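Local atomic coordinates of acyl-CoA dehydrogenase (Bacillus anthracis, PDB entry 3OWA), a protein that binds FAD and probably oxidises acyl-CoA thioesters by introducing a double bond next to the thioester carbonyl. Residues I286-A291 and I382-Y386; K310-M314 and E378-I382; T318-E322 and E593-V597. One frame throughout, in Å; residues are numbered along the deposited sequence. Where two conformers were deposited one is given.

Interaction 1 (I286-A291 and I382-Y386); sequences ISAQYA and IHGGY. With FAD (flavin-adenine dinucleotide), chain J.
The FAD pocket of the acyl-CoA dehydrogenase fold is built here where the C-terminal end of helix 358-383 turns beside the cofactor's diphosphate and leans on helix 257-293. Residues 286-291 are regular α-helix. On the other side helical backbone runs through Ile-382, Gly-384 is the first residue to leave helical phi/psi, with positive phi (66/-143), and Gly-385 and Tyr-386 begin a 3-10 turn. The CA atoms of Ser-287 and Ile-382 lie 6.6 Å apart, those of Tyr-290 and His-383 7.0 Å.

Tyr-290 (chi1 t) points toward the turn and lays its ring on that of His-383 (chi1 m) in an offset stack, centroids 4.3 Å apart and planes at 22°; its CB also sits over the imidazole face, 4.0 Å from the centroid, a CH-pi contact. A flat ring suits this stacking, while His-383 ND1 is hydrogen-bonded to Gly-379 O. Next to the stack, aliphatic Ile-382 reaches back with CD1 3.9 Å from Ser-287 CB, the small serine allowing this close approach.

Both glycines suit the cofactor: a CB on Gly-384, whose positive phi itself favours glycine, would collide with FAD O3P, one on Gly-385 with O3'. The backbone thus comes close, and Gly-385 N donates to FAD O1P at 2.8 Å. Tyr-386 approaches Tyr-290 with CD2 3.2 Å from its OH, but its own hydroxyl bonds Gln-185 of the second subunit. A single water ties the elements together: it accepts from Tyr-290 OH at 2.6 Å and donates to His-383 O at 2.7 Å and FAD O1A at 2.8 Å.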
loop_
_atom_site.group_PDB
_atom_site.type_symbol
_atom_site.label_atom_id
_atom_site.label_comp_id
_atom_site.label_asym_id
_atom_site.label_seq_id
_atom_site.Cartn_x
_atom_site.Cartn_y
_atom_site.Cartn_z
ATOM N N ILE A 286 4.940 17.602 -4.056
ATOM C CA ILE A 286 6.105 17.118 -4.789
ATOM C C ILE A 286 5.748 16.266 -6.016
ATOM O O ILE A 286 6.464 16.278 -7.001
ATOM C CB ILE A 286 7.159 16.448 -3.887
ATOM C CG1 ILE A 286 6.656 15.106 -3.375
ATOM C CG2 ILE A 286 7.508 17.391 -2.750
ATOM C CD1 ILE A 286 7.603 14.495 -2.317
ATOM N N SER A 287 4.603 15.595 -5.969
ATOM C CA SER A 287 4.124 14.842 -7.092
ATOM C C SER A 287 3.646 15.761 -8.199
ATOM O O SER A 287 3.864 15.458 -9.364
ATOM C CB SER A 287 2.993 13.881 -6.673
ATOM O OG SER A 287 3.475 13.016 -5.667
ATOM N N ALA A 288 3.002 16.868 -7.843
ATOM C CA ALA A 288 2.489 17.796 -8.842
ATOM C C ALA A 288 3.665 18.504 -9.476
ATOM O O ALA A 288 3.697 18.666 -10.699
ATOM C CB ALA A 288 1.542 18.802 -8.203
ATOM N N GLN A 289 4.648 18.898 -8.676
ATOM C CA GLN A 289 5.848 19.533 -9.242
ATOM C C GLN A 289 6.582 18.556 -10.166
ATOM O O GLN A 289 7.013 18.946 -11.241
ATOM C CB GLN A 289 6.818 20.027 -8.161
ATOM C CG GLN A 289 6.243 20.967 -7.144
ATOM C CD GLN A 289 7.241 21.313 -6.020
ATOM O OE1 GLN A 289 8.005 20.462 -5.529
ATOM N NE2 GLN A 289 7.226 22.571 -5.613
ATOM N N TYR A 290 6.718 17.296 -9.751
ATOM C CA TYR A 290 7.382 16.294 -10.586
ATOM C C TYR A 290 6.656 16.063 -11.909
ATOM O O TYR A 290 7.297 16.036 -12.952
ATOM C CB TYR A 290 7.574 14.948 -9.845
ATOM C CG TYR A 290 8.469 14.051 -10.630
ATOM C CD1 TYR A 290 7.939 13.004 -11.407
ATOM C CD2 TYR A 290 9.861 14.266 -10.649
ATOM C CE1 TYR A 290 8.755 12.203 -12.166
ATOM C CE2 TYR A 290 10.699 13.449 -11.397
ATOM C CZ TYR A 290 10.143 12.414 -12.156
ATOM O OH TYR A 290 10.956 11.608 -12.923
ATOM N N ALA A 291 5.330 15.921 -11.858
ATOM C CA ALA A 291 4.506 15.708 -13.053
ATOM C C ALA A 291 4.634 16.838 -14.091
ATOM O O ALA A 291 4.680 16.564 -15.287
ATOM C CB ALA A 291 3.028 15.492 -12.690
ATOM N N ILE A 382 3.857 7.938 -9.525
ATOM C CA ILE A 382 4.022 9.114 -10.412
ATOM C C ILE A 382 5.512 9.402 -10.752
ATOM O O ILE A 382 5.844 9.833 -11.864
ATOM C CB ILE A 382 3.398 10.366 -9.760
ATOM C CG1 ILE A 382 1.880 10.321 -9.877
ATOM C CG2 ILE A 382 3.868 11.682 -10.449
ATOM C CD1 ILE A 382 1.197 11.310 -8.974
ATOM N N HIS A 383 6.404 9.159 -9.793
ATOM C CA HIS A 383 7.853 9.365 -9.993
ATOM C C HIS A 383 8.486 8.203 -10.772
ATOM O O HIS A 383 9.583 8.321 -11.282
ATOM C CB HIS A 383 8.603 9.506 -8.630
ATOM C CG HIS A 383 8.463 10.857 -7.985
ATOM N ND1 HIS A 383 7.326 11.254 -7.310
ATOM C CD2 HIS A 383 9.330 11.904 -7.912
ATOM C CE1 HIS A 383 7.496 12.497 -6.861
ATOM N NE2 HIS A 383 8.715 12.892 -7.184
ATOM N N GLY A 384 7.786 7.076 -10.885
ATOM C CA GLY A 384 8.387 5.928 -11.553
ATOM C C GLY A 384 9.577 5.379 -10.779
ATOM O O GLY A 384 9.591 5.385 -9.544
ATOM N N GLY A 385 10.607 4.943 -11.502
ATOM C CA GLY A 385 11.837 4.396 -10.886
ATOM C C GLY A 385 12.514 5.399 -9.954
ATOM O O GLY A 385 13.184 4.991 -9.030
ATOM N N TYR A 386 12.334 6.716 -10.182
ATOM C CA TYR A 386 12.903 7.699 -9.247
ATOM C C TYR A 386 12.278 7.596 -7.848
ATOM O O TYR A 386 12.940 7.889 -6.831
ATOM C CB TYR A 386 12.768 9.128 -9.832
ATOM C CG TYR A 386 13.400 9.190 -11.215
ATOM C CD1 TYR A 386 14.773 9.483 -11.360
ATOM C CD2 TYR A 386 12.645 8.935 -12.380
ATOM C CE1 TYR A 386 15.397 9.533 -12.623
ATOM C CE2 TYR A 386 13.265 8.956 -13.666
ATOM C CZ TYR A 386 14.650 9.282 -13.777
ATOM O OH TYR A 386 15.277 9.309 -15.018
HETATM P PA FAD J . 8.467 7.297 -16.365
HETATM O O1A FAD J . 8.926 8.744 -16.292
HETATM O O2A FAD J . 8.566 6.699 -17.718
HETATM O O5B FAD J . 6.989 7.265 -15.784
HETATM C C5B FAD J . 6.595 8.143 -14.768
HETATM C C4B FAD J . 5.117 7.973 -14.497
HETATM O O4B FAD J . 4.383 8.409 -15.636
HETATM C C3B FAD J . 4.741 6.511 -14.239
HETATM O O3B FAD J . 3.668 6.488 -13.339
HETATM C C2B FAD J . 4.200 6.084 -15.599
HETATM O O2B FAD J . 3.277 5.035 -15.500
HETATM C C1B FAD J . 3.535 7.373 -16.089
HETATM N N9A FAD J . 3.418 7.418 -17.565
HETATM C C8A FAD J . 4.433 7.456 -18.500
HETATM N N7A FAD J . 3.889 7.520 -19.747
HETATM C C5A FAD J . 2.544 7.537 -19.608
HETATM C C6A FAD J . 1.492 7.577 -20.523
HETATM N N6A FAD J . 1.719 7.471 -21.840
HETATM N N1A FAD J . 0.199 7.579 -20.043
HETATM C C2A FAD J . -0.064 7.528 -18.686
HETATM N N3A FAD J . 0.986 7.499 -17.792
HETATM C C4A FAD J . 2.250 7.479 -18.237
HETATM N N1 FAD J . 15.816 -0.811 -17.434
HETATM C C2 FAD J . 16.521 -1.604 -18.289
HETATM O O2 FAD J . 16.379 -1.426 -19.498
HETATM N N3 FAD J . 17.391 -2.572 -17.807
HETATM C C4 FAD J . 17.562 -2.772 -16.458
HETATM O O4 FAD J . 18.342 -3.647 -16.061
HETATM C C4X FAD J . 16.828 -1.982 -15.583
HETATM N N5 FAD J . 16.962 -2.148 -14.214
HETATM C C5X FAD J . 16.286 -1.321 -13.345
HETATM C C6 FAD J . 16.496 -1.446 -11.967
HETATM C C7 FAD J . 15.814 -0.592 -11.105
HETATM C C7M FAD J . 15.995 -0.729 -9.610
HETATM C C8 FAD J . 14.962 0.382 -11.634
HETATM C C8M FAD J . 14.193 1.327 -10.763
HETATM C C9 FAD J . 14.746 0.499 -13.003
HETATM C C9A FAD J . 15.430 -0.333 -13.869
HETATM N N10 FAD J . 15.226 -0.215 -15.238
HETATM C C10 FAD J . 15.958 -1.001 -16.086
HETATM C "C1'" FAD J . 14.314 0.835 -15.812
HETATM C "C2'" FAD J . 12.879 0.659 -15.259
HETATM O "O2'" FAD J . 12.200 -0.570 -15.583
HETATM C "C3'" FAD J . 12.078 1.945 -15.536
HETATM O "O3'" FAD J . 11.951 2.682 -14.340
HETATM C "C4'" FAD J . 10.721 1.628 -16.087
HETATM O "O4'" FAD J . 10.912 0.872 -17.270
HETATM C "C5'" FAD J . 9.893 3.217 -16.082
HETATM O "O5'" FAD J . 10.543 4.361 -16.456
HETATM P P FAD J . 10.715 5.726 -15.600
HETATM O O1P FAD J . 11.161 5.252 -14.233
HETATM O O2P FAD J . 11.643 6.732 -16.153
HETATM O O3P FAD J . 9.271 6.333 -15.355
HETATM O O HOH W 1 9.628 9.520 -13.742
#

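Interaction 2 (K310-M314 and E378-I382); sequences KLANM and EGVQI. With FAD (flavin-adenine dinucleotide), chain J.
Two nearly antiparallel α-helical segments meet here, 310-314 of helix 305-336 and 378-382 of helix 358-383, within the helical C-terminal domain of the acyl-CoA dehydrogenase fold. Their short axes cross at -160° with a closest approach of 10.7 Å, and Lys-310 and Glu-378 stand opposite each other, CA atoms 6.5 Å apart.

The polar link is a salt bridge. Lys-310 (mttm) extends across helix 358-383, passing Ile-382, until NZ donates to Glu-378 OE2 at 2.9 Å; Glu-378 (chi1 and chi2 m) folds its carboxylate to meet it. A long lysine suits the place, since its amine also forms a salt bridge with Glu-412 of the second subunit.

Apolar packing fills the space beside this bridge. Lys-310 CD lies 3.9 Å from Ile-382 CG1, while Ile-382 CD1 is 4.0 Å both from Leu-311 CD2 and from SE of Met-314, a selenomethionine. Met-314 SE also rests 3.8 Å from Glu-378 CB, and Met-314 CE comes within 4.2 Å of Gly-379 N, where the helix has no side chain.

Cofactor binding uses the backbone: FAD O3B donates to Gln-381 O at 2.6 Å. The Gln-381 side chain bonds Arg-402 of the second subunit.

Around the contact, helix 257-293 packs through Ser-287 on Leu-311, Met-314 and Ile-382, helix 578-592 covers Leu-311 and Ala-312, and helix 393-401 lies against Val-380.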
loop_
_atom_site.group_PDB
_atom_site.type_symbol
_atom_site.label_atom_id
_atom_site.label_comp_id
_atom_site.label_asym_id
_atom_site.label_seq_id
_atom_site.Cartn_x
_atom_site.Cartn_y
_atom_site.Cartn_z
ATOM N N LYS A 310 -4.608 10.261 -10.654
ATOM C CA LYS A 310 -3.914 9.959 -9.394
ATOM C C LYS A 310 -3.838 11.211 -8.522
ATOM O O LYS A 310 -4.162 11.166 -7.346
ATOM C CB LYS A 310 -2.500 9.413 -9.636
ATOM C CG LYS A 310 -2.431 8.100 -10.380
ATOM C CD LYS A 310 -0.959 7.780 -10.640
ATOM C CE LYS A 310 -0.791 6.558 -11.552
ATOM N NZ LYS A 310 -1.253 5.291 -10.834
ATOM N N LEU A 311 -3.427 12.343 -9.102
ATOM C CA LEU A 311 -3.361 13.594 -8.350
ATOM C C LEU A 311 -4.680 14.031 -7.749
ATOM O O LEU A 311 -4.703 14.510 -6.605
ATOM C CB LEU A 311 -2.772 14.761 -9.177
ATOM C CG LEU A 311 -1.257 14.763 -9.453
ATOM C CD1 LEU A 311 -0.883 15.893 -10.365
ATOM C CD2 LEU A 311 -0.402 14.886 -8.133
ATOM N N ALA A 312 -5.771 13.881 -8.499
ATOM C CA ALA A 312 -7.100 14.247 -8.012
ATOM C C ALA A 312 -7.587 13.351 -6.865
ATOM O O ALA A 312 -8.238 13.842 -5.936
ATOM C CB ALA A 312 -8.123 14.242 -9.180
ATOM N N ASN A 313 -7.310 12.049 -6.939
ATOM C CA ASN A 313 -7.681 11.146 -5.873
ATOM C C ASN A 313 -6.907 11.513 -4.616
ATOM O O ASN A 313 -7.470 11.598 -3.530
ATOM C CB ASN A 313 -7.383 9.680 -6.255
ATOM C CG ASN A 313 -8.338 9.131 -7.296
ATOM O OD1 ASN A 313 -9.434 9.640 -7.468
ATOM N ND2 ASN A 313 -7.913 8.052 -7.992
HETATM N N MSE A 314 -5.619 11.784 -4.788
HETATM C CA MSE A 314 -4.743 12.123 -3.668
HETATM C C MSE A 314 -5.248 13.387 -2.982
HETATM O O MSE A 314 -5.353 13.418 -1.752
HETATM C CB MSE A 314 -3.316 12.336 -4.138
HETATM C CG MSE A 314 -2.649 11.022 -4.620
HETATM SE SE MSE A 314 -1.121 11.467 -5.756
HETATM C CE MSE A 314 0.091 12.118 -4.408
ATOM N N GLU A 378 0.937 6.587 -4.452
ATOM C CA GLU A 378 0.725 7.076 -5.790
ATOM C C GLU A 378 1.823 8.057 -6.121
ATOM O O GLU A 378 2.133 8.277 -7.286
ATOM C CB GLU A 378 -0.640 7.749 -5.929
ATOM C CG GLU A 378 -1.836 6.696 -5.960
ATOM C CD GLU A 378 -1.736 5.640 -7.105
ATOM O OE1 GLU A 378 -2.485 4.637 -7.057
ATOM O OE2 GLU A 378 -0.880 5.744 -8.016
ATOM N N GLY A 379 2.395 8.677 -5.089
ATOM C CA GLY A 379 3.494 9.631 -5.332
ATOM C C GLY A 379 4.712 8.914 -5.838
ATOM O O GLY A 379 5.392 9.351 -6.753
ATOM N N VAL A 380 5.000 7.759 -5.253
ATOM C CA VAL A 380 6.037 6.972 -5.800
ATOM C C VAL A 380 5.746 6.561 -7.257
ATOM O O VAL A 380 6.654 6.633 -8.100
ATOM C CB VAL A 380 6.244 5.651 -4.932
ATOM C CG1 VAL A 380 7.121 4.695 -5.686
ATOM C CG2 VAL A 380 6.860 6.015 -3.537
ATOM N N GLN A 381 4.532 6.063 -7.550
ATOM C CA GLN A 381 4.185 5.616 -8.885
ATOM C C GLN A 381 4.309 6.765 -9.903
ATOM O O GLN A 381 4.802 6.579 -11.016
ATOM C CB GLN A 381 2.742 5.071 -8.941
ATOM C CG GLN A 381 2.451 4.258 -10.192
ATOM C CD GLN A 381 3.221 2.938 -10.169
ATOM O OE1 GLN A 381 3.732 2.569 -9.123
ATOM N NE2 GLN A 381 3.354 2.243 -11.335
ATOM N N ILE A 382 3.857 7.938 -9.525
ATOM C CA ILE A 382 4.022 9.114 -10.412
ATOM C C ILE A 382 5.512 9.402 -10.752
ATOM O O ILE A 382 5.844 9.833 -11.864
ATOM C CB ILE A 382 3.398 10.366 -9.760
ATOM C CG1 ILE A 382 1.880 10.321 -9.877
ATOM C CG2 ILE A 382 3.868 11.682 -10.449
ATOM C CD1 ILE A 382 1.197 11.310 -8.974
HETATM P PA FAD J . 8.467 7.297 -16.365
HETATM O O1A FAD J . 8.926 8.744 -16.292
HETATM O O2A FAD J . 8.566 6.699 -17.718
HETATM O O5B FAD J . 6.989 7.265 -15.784
HETATM C C5B FAD J . 6.595 8.143 -14.768
HETATM C C4B FAD J . 5.117 7.973 -14.497
HETATM O O4B FAD J . 4.383 8.409 -15.636
HETATM C C3B FAD J . 4.741 6.511 -14.239
HETATM O O3B FAD J . 3.668 6.488 -13.339
HETATM C C2B FAD J . 4.200 6.084 -15.599
HETATM O O2B FAD J . 3.277 5.035 -15.500
HETATM C C1B FAD J . 3.535 7.373 -16.089
HETATM N N9A FAD J . 3.418 7.418 -17.565
HETATM C C8A FAD J . 4.433 7.456 -18.500
HETATM N N7A FAD J . 3.889 7.520 -19.747
HETATM C C5A FAD J . 2.544 7.537 -19.608
HETATM C C6A FAD J . 1.492 7.577 -20.523
HETATM N N6A FAD J . 1.719 7.471 -21.840
HETATM N N1A FAD J . 0.199 7.579 -20.043
HETATM C C2A FAD J . -0.064 7.528 -18.686
HETATM N N3A FAD J . 0.986 7.499 -17.792
HETATM C C4A FAD J . 2.250 7.479 -18.237
HETATM N N1 FAD J . 15.816 -0.811 -17.434
HETATM C C2 FAD J . 16.521 -1.604 -18.289
HETATM O O2 FAD J . 16.379 -1.426 -19.498
HETATM N N3 FAD J . 17.391 -2.572 -17.807
HETATM C C4 FAD J . 17.562 -2.772 -16.458
HETATM O O4 FAD J . 18.342 -3.647 -16.061
HETATM C C4X FAD J . 16.828 -1.982 -15.583
HETATM N N5 FAD J . 16.962 -2.148 -14.214
HETATM C C5X FAD J . 16.286 -1.321 -13.345
HETATM C C6 FAD J . 16.496 -1.446 -11.967
HETATM C C7 FAD J . 15.814 -0.592 -11.105
HETATM C C7M FAD J . 15.995 -0.729 -9.610
HETATM C C8 FAD J . 14.962 0.382 -11.634
HETATM C C8M FAD J . 14.193 1.327 -10.763
HETATM C C9 FAD J . 14.746 0.499 -13.003
HETATM C C9A FAD J . 15.430 -0.333 -13.869
HETATM N N10 FAD J . 15.226 -0.215 -15.238
HETATM C C10 FAD J . 15.958 -1.001 -16.086
HETATM C "C1'" FAD J . 14.314 0.835 -15.812
HETATM C "C2'" FAD J . 12.879 0.659 -15.259
HETATM O "O2'" FAD J . 12.200 -0.570 -15.583
HETATM C "C3'" FAD J . 12.078 1.945 -15.536
HETATM O "O3'" FAD J . 11.951 2.682 -14.340
HETATM C "C4'" FAD J . 10.721 1.628 -16.087
HETATM O "O4'" FAD J . 10.912 0.872 -17.270
HETATM C "C5'" FAD J . 9.893 3.217 -16.082
HETATM O "O5'" FAD J . 10.543 4.361 -16.456
HETATM P P FAD J . 10.715 5.726 -15.600
HETATM O O1P FAD J . 11.161 5.252 -14.233
HETATM O O2P FAD J . 11.643 6.732 -16.153
HETATM O O3P FAD J . 9.271 6.333 -15.355
#

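Interaction 3 (T318-E322 and E593-V597); sequences TYAAE and ERYTV
Thr-318 opens the helical segment 318-322, one turn of helix 305-336, against which the C-terminal tail 593-597, extended from Arg-594 on, is laid. Thr-318 CA is 8.4 Å from Tyr-595 CA, and the threonine's CA-to-CB bond points toward the tail. With chi1 m, CG2 sits over the face of the Tyr-595 ring, 4.0 Å from the centroid and 22° off the normal, a CH-pi contact. Threonine serves two ends here, for its OG1 meanwhile bonds Met-314 O one turn back.

The CA-to-CB bond of Tyr-319 points sideways to the tail, and with chi1 t the ring presents its edge to it. The Tyr-595 hydroxyl passes close, OH lying 3.3 Å from Tyr-319 CA and 3.5 Å from Tyr-319 CD1, near the plane of that ring. Further out along the same edge, Tyr-319 CE1 meets Val-597 CG2 at 3.3 Å, a tight contact made by the last residue of the chain; the CA atoms of Tyr-319 and Val-597 are 7.8 Å apart. The Tyr-319 OH bonds Thr-513 of helix 490-520.

In this acyl-CoA dehydrogenase fold the tail follows the last helix, 578-592, of the largely helical C-terminal part. Glu-593 takes positive phi (51/43), and the tail then runs obliquely along helix 305-336, with Tyr-595 at -69/134. Tyr-595 (chi1 t) is long enough to span the gap to that helix.

Glu-322, a turn beyond Thr-318 and joined to it by Glu-322 N to Thr-318 O at 2.8 Å, reaches out with chi1 and chi2 both t. Its carboxylate also forms salt bridges with Arg-512 and Lys-281, and its OE1 accepts the hydrogen bond from Tyr-595 OH at 2.7 Å.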
loop_
_atom_site.group_PDB
_atom_site.type_symbol
_atom_site.label_atom_id
_atom_site.label_comp_id
_atom_site.label_asym_id
_atom_site.label_seq_id
_atom_site.Cartn_x
_atom_site.Cartn_y
_atom_site.Cartn_z
ATOM N N THR A 318 -7.068 13.913 0.707
ATOM C CA THR A 318 -6.370 14.806 1.637
ATOM C C THR A 318 -7.322 15.908 2.145
ATOM O O THR A 318 -7.274 16.278 3.321
ATOM C CB THR A 318 -5.170 15.475 0.952
ATOM O OG1 THR A 318 -4.208 14.489 0.597
ATOM C CG2 THR A 318 -4.471 16.528 1.877
ATOM N N TYR A 319 -8.182 16.427 1.259
ATOM C CA TYR A 319 -9.188 17.421 1.653
ATOM C C TYR A 319 -10.091 16.779 2.691
ATOM O O TYR A 319 -10.347 17.362 3.727
ATOM C CB TYR A 319 -10.040 17.876 0.457
ATOM C CG TYR A 319 -11.108 18.906 0.836
ATOM C CD1 TYR A 319 -10.757 20.239 1.103
ATOM C CD2 TYR A 319 -12.467 18.546 0.920
ATOM C CE1 TYR A 319 -11.737 21.188 1.461
ATOM C CE2 TYR A 319 -13.457 19.497 1.264
ATOM C CZ TYR A 319 -13.074 20.807 1.528
ATOM O OH TYR A 319 -14.028 21.743 1.866
ATOM N N ALA A 320 -10.554 15.555 2.442
ATOM C CA ALA A 320 -11.449 14.945 3.425
ATOM C C ALA A 320 -10.728 14.700 4.755
ATOM O O ALA A 320 -11.307 14.950 5.814
ATOM C CB ALA A 320 -12.122 13.668 2.888
ATOM N N ALA A 321 -9.461 14.276 4.706
ATOM C CA ALA A 321 -8.682 14.058 5.933
ATOM C C ALA A 321 -8.426 15.351 6.704
ATOM O O ALA A 321 -8.573 15.409 7.934
ATOM C CB ALA A 321 -7.325 13.318 5.618
ATOM N N GLU A 322 -7.993 16.383 5.982
ATOM C CA GLU A 322 -7.729 17.665 6.599
ATOM C C GLU A 322 -9.010 18.215 7.252
ATOM O O GLU A 322 -8.965 18.687 8.391
ATOM C CB GLU A 322 -7.220 18.674 5.570
ATOM C CG GLU A 322 -6.948 20.049 6.150
ATOM C CD GLU A 322 -6.697 21.100 5.079
ATOM O OE1 GLU A 322 -7.391 21.110 4.008
ATOM O OE2 GLU A 322 -5.800 21.937 5.319
ATOM N N GLU A 593 0.817 23.845 -8.357
ATOM C CA GLU A 593 1.891 22.895 -7.927
ATOM C C GLU A 593 1.913 22.641 -6.424
ATOM O O GLU A 593 2.981 22.607 -5.793
ATOM C CB GLU A 593 3.281 23.325 -8.415
ATOM C CG GLU A 593 3.470 23.227 -9.916
ATOM C CD GLU A 593 4.892 23.538 -10.346
ATOM O OE1 GLU A 593 5.375 22.867 -11.278
ATOM O OE2 GLU A 593 5.524 24.448 -9.753
ATOM N N ARG A 594 0.722 22.467 -5.865
ATOM C CA ARG A 594 0.550 22.098 -4.472
ATOM C C ARG A 594 -0.913 21.748 -4.239
ATOM O O ARG A 594 -1.775 22.000 -5.093
ATOM C CB ARG A 594 0.992 23.227 -3.521
ATOM C CG ARG A 594 0.186 24.525 -3.663
ATOM C CD ARG A 594 0.713 25.643 -2.760
ATOM N NE ARG A 594 -0.264 26.729 -2.653
ATOM C CZ ARG A 594 -0.428 27.699 -3.549
ATOM N NH1 ARG A 594 0.323 27.749 -4.643
ATOM N NH2 ARG A 594 -1.359 28.627 -3.352
ATOM N N TYR A 595 -1.179 21.175 -3.071
ATOM C CA TYR A 595 -2.520 20.924 -2.636
ATOM C C TYR A 595 -3.153 22.279 -2.348
ATOM O O TYR A 595 -2.549 23.127 -1.705
ATOM C CB TYR A 595 -2.497 20.105 -1.373
ATOM C CG TYR A 595 -3.793 20.102 -0.627
ATOM C CD1 TYR A 595 -3.995 20.988 0.419
ATOM C CD2 TYR A 595 -4.823 19.214 -0.965
ATOM C CE1 TYR A 595 -5.172 20.988 1.131
ATOM C CE2 TYR A 595 -6.020 19.203 -0.257
ATOM C CZ TYR A 595 -6.179 20.103 0.792
ATOM O OH TYR A 595 -7.320 20.124 1.545
ATOM N N THR A 596 -4.370 22.464 -2.822
ATOM C CA THR A 596 -5.006 23.763 -2.769
ATOM C C THR A 596 -6.483 23.568 -2.518
ATOM O O THR A 596 -7.009 22.479 -2.740
ATOM C CB THR A 596 -4.739 24.552 -4.063
ATOM O OG1 THR A 596 -5.257 25.858 -3.910
ATOM C CG2 THR A 596 -5.378 23.913 -5.272
ATOM N N VAL A 597 -7.147 24.620 -2.048
ATOM C CA VAL A 597 -8.490 24.481 -1.492
ATOM C C VAL A 597 -9.448 25.620 -1.875
ATOM O O VAL A 597 -9.142 26.443 -2.731
ATOM C CB VAL A 597 -8.390 24.323 0.042
ATOM C CG1 VAL A 597 -8.545 25.666 0.767
ATOM C CG2 VAL A 597 -9.359 23.277 0.531
#

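In the fold
Interactions 1 and 2 share Ile-382, and their centres are about 8 Å apart: the end of helix 358-383 meets helices 257-293 and 305-336, with Ile-382 touching both. Ser-287 is the joint between them, its OG 3.4 Å from Gly-379 CA and its CB 3.8 Å from Leu-311 CD2. Both touch FAD, interaction 1 at the diphosphate and, through the shared Ile-382, the ribose, interaction 2 at the ribose of the adenosine half, and both reach the second subunit. Interaction 3 is further along helix 305-336, with its centre about 13 Å from that of interaction 2 and 17 Å from that of interaction 1. It touches interaction 1 where Ala-288 CB packs 4.1 Å from Glu-593 CA.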